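Long-range contact in L-tyrosine isonitrile synthase (Pseudomonas aeruginosa, PDB 3E59), which builds the isonitrile group of paerucumarin on L-tyrosine, taking the carbon atom from C2 of ribulose 5-phosphate: residues R25-R30 against R274-T279. Numbering follows the deposited sequence.
Sequences RYPEHR and RDDWLT
Arg30 and Asp276 meet tip to tip in a bidentate, side-on salt bridge that ties the weakly bonded helical turn about Pro27 to Arg30 to a type I beta turn, Asp275 to Leu278, in the loop between strands 265-267 and 284-287. The guanidinium and carboxylate planes lie only 12° apart, and each oxygen takes one nitrogen: NE of Arg30 stands 2.8 Å from OD2 of Asp276, and NH2 of Arg30 2.7 Å from OD1 of Asp276. The latter bond is nearly straight (173°) and uses the syn lone pair. The arginine chain is extended from CG to NE, and chi3 of 168° sets NE facing OD2, while CB of Arg25 packs over one guanidinium face, offset toward the rim.

A third donor comes from a different direction: Arg25 N reaches Asp276 OD1 at 3.3 Å from well above the carboxylate plane. His269 also bonds to OD1, and these donors may stabilise a negative charge on the buried aspartate, although Arg25 O, an acceptor unbonded to it, presses within 3.0 Å of Asp276 CG. Trp277 supplies the apolar side. It lies across Pro27 at about a right angle, its CD1 4.1 Å from Pro27 CD, and obliquely to Tyr26, where CZ2 of Trp277 lies 3.9 Å from CE1 of Tyr26. Helix 193-210 and Pro258 also pack against both aromatic side chains. Asp275 OD1 accepts from Trp277 N at 2.8 Å, an Asx turn that fixes this backbone N. One water completes the join, donating to Glu28 OE1 and accepting from Trp277 NE1 at 2.8 Å.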
loop_
_atom_site.group_PDB
_atom_site.type_symbol
_atom_site.label_atom_id
_atom_site.label_comp_id
_atom_site.label_asym_id
_atom_site.label_seq_id
_atom_site.Cartn_x
_atom_site.Cartn_y
_atom_site.Cartn_z
ATOM N N ARG A 25 12.539 1.783 2.751
ATOM C CA ARG A 25 13.687 0.878 2.820
ATOM C C ARG A 25 13.371 -0.176 3.868
ATOM O O ARG A 25 12.547 0.080 4.747
ATOM C CB ARG A 25 14.948 1.634 3.240
ATOM C CG ARG A 25 15.384 2.757 2.301
ATOM C CD ARG A 25 16.733 3.314 2.726
ATOM N NE ARG A 25 17.803 2.323 2.581
ATOM C CZ ARG A 25 18.970 2.356 3.224
ATOM N NH1 ARG A 25 19.251 3.332 4.082
ATOM N NH2 ARG A 25 19.861 1.399 3.007
ATOM N N TYR A 26 13.995 -1.355 3.773
ATOM C CA TYR A 26 13.902 -2.351 4.840
ATOM C C TYR A 26 14.551 -1.774 6.092
ATOM O O TYR A 26 15.688 -1.318 6.018
ATOM C CB TYR A 26 14.569 -3.677 4.430
ATOM C CG TYR A 26 13.854 -4.378 3.294
ATOM C CD1 TYR A 26 12.720 -5.164 3.532
ATOM C CD2 TYR A 26 14.289 -4.226 1.975
ATOM C CE1 TYR A 26 12.062 -5.805 2.485
ATOM C CE2 TYR A 26 13.635 -4.859 0.920
ATOM C CZ TYR A 26 12.527 -5.638 1.182
ATOM O OH TYR A 26 11.879 -6.253 0.154
ATOM N N PRO A 27 13.826 -1.759 7.237
ATOM C CA PRO A 27 14.408 -1.238 8.494
ATOM C C PRO A 27 15.769 -1.876 8.781
ATOM O O PRO A 27 16.672 -1.204 9.281
ATOM C CB PRO A 27 13.389 -1.665 9.565
ATOM C CG PRO A 27 12.087 -1.758 8.818
ATOM C CD PRO A 27 12.437 -2.227 7.427
ATOM N N GLU A 28 15.906 -3.158 8.442
ATOM C CA GLU A 28 17.151 -3.906 8.639
ATOM C C GLU A 28 18.350 -3.371 7.831
ATOM O O GLU A 28 19.501 -3.659 8.165
ATOM C CB GLU A 28 16.924 -5.400 8.346
ATOM C CG GLU A 28 15.983 -6.094 9.356
ATOM C CD GLU A 28 14.491 -5.881 9.082
ATOM O OE1 GLU A 28 14.126 -5.205 8.081
ATOM O OE2 GLU A 28 13.670 -6.420 9.862
ATOM N N HIS A 29 18.078 -2.588 6.786
ATOM C CA HIS A 29 19.142 -2.039 5.929
ATOM C C HIS A 29 19.544 -0.604 6.273
ATOM O O HIS A 29 20.568 -0.125 5.794
ATOM C CB HIS A 29 18.755 -2.107 4.443
ATOM C CG HIS A 29 18.497 -3.493 3.937
ATOM N ND1 HIS A 29 17.876 -3.736 2.732
ATOM C CD2 HIS A 29 18.768 -4.710 4.470
ATOM C CE1 HIS A 29 17.786 -5.040 2.536
ATOM N NE2 HIS A 29 18.313 -5.654 3.580
ATOM N N ARG A 30 18.748 0.078 7.095
ATOM C CA ARG A 30 18.964 1.504 7.370
ATOM C C ARG A 30 20.260 1.819 8.131
ATOM O O ARG A 30 20.960 2.778 7.790
ATOM C CB ARG A 30 17.755 2.112 8.095
ATOM C CG ARG A 30 16.479 2.176 7.244
ATOM C CD ARG A 30 15.442 3.142 7.825
ATOM N NE ARG A 30 14.361 3.417 6.876
ATOM C CZ ARG A 30 14.369 4.394 5.966
ATOM N NH1 ARG A 30 15.400 5.219 5.869
ATOM N NH2 ARG A 30 13.329 4.552 5.152
ATOM N N ARG A 274 8.099 6.423 11.305
ATOM C CA ARG A 274 9.282 5.680 11.743
ATOM C C ARG A 274 9.323 4.251 11.176
ATOM O O ARG A 274 10.399 3.715 10.928
ATOM C CB ARG A 274 9.307 5.603 13.276
ATOM N N ASP A 275 8.150 3.645 10.998
ATOM C CA ASP A 275 8.025 2.267 10.554
ATOM C C ASP A 275 7.788 2.222 9.053
ATOM O O ASP A 275 6.744 2.673 8.573
ATOM C CB ASP A 275 6.887 1.574 11.306
ATOM C CG ASP A 275 6.688 0.119 10.895
ATOM O OD1 ASP A 275 7.458 -0.427 10.060
ATOM O OD2 ASP A 275 5.726 -0.488 11.409
ATOM N N ASP A 276 8.759 1.667 8.321
ATOM C CA ASP A 276 8.664 1.542 6.852
ATOM C C ASP A 276 7.561 0.604 6.368
ATOM O O ASP A 276 7.165 0.679 5.205
ATOM C CB ASP A 276 10.004 1.087 6.244
ATOM C CG ASP A 276 11.062 2.170 6.284
ATOM O OD1 ASP A 276 11.084 3.046 5.381
ATOM O OD2 ASP A 276 11.883 2.133 7.225
ATOM N N TRP A 277 7.099 -0.296 7.239
ATOM C CA TRP A 277 5.976 -1.187 6.929
ATOM C C TRP A 277 4.582 -0.592 7.241
ATOM O O TRP A 277 3.553 -1.174 6.867
ATOM C CB TRP A 277 6.139 -2.537 7.665
ATOM C CG TRP A 277 7.268 -3.365 7.116
ATOM C CD1 TRP A 277 8.539 -3.457 7.611
ATOM C CD2 TRP A 277 7.230 -4.198 5.947
ATOM N NE1 TRP A 277 9.289 -4.301 6.830
ATOM C CE2 TRP A 277 8.511 -4.773 5.802
ATOM C CE3 TRP A 277 6.234 -4.529 5.022
ATOM C CZ2 TRP A 277 8.831 -5.652 4.752
ATOM C CZ3 TRP A 277 6.551 -5.420 3.977
ATOM C CH2 TRP A 277 7.842 -5.963 3.857
ATOM N N LEU A 278 4.547 0.542 7.936
ATOM C CA LEU A 278 3.278 1.079 8.417
ATOM C C LEU A 278 2.548 1.824 7.311
ATOM O O LEU A 278 3.149 2.626 6.596
ATOM C CB LEU A 278 3.482 2.000 9.630
ATOM C CG LEU A 278 2.217 2.470 10.376
ATOM C CD1 LEU A 278 1.359 1.284 10.845
ATOM C CD2 LEU A 278 2.603 3.347 11.572
ATOM N N THR A 279 1.251 1.549 7.196
ATOM C CA THR A 279 0.382 2.194 6.231
ATOM C C THR A 279 -0.849 2.801 6.951
ATOM O O THR A 279 -1.196 2.359 8.049
ATOM C CB THR A 279 -0.056 1.213 5.147
ATOM O OG1 THR A 279 -0.786 0.148 5.754
ATOM C CG2 THR A 279 1.170 0.640 4.383
HETATM O O HOH W 1 11.670 -5.787 7.120
#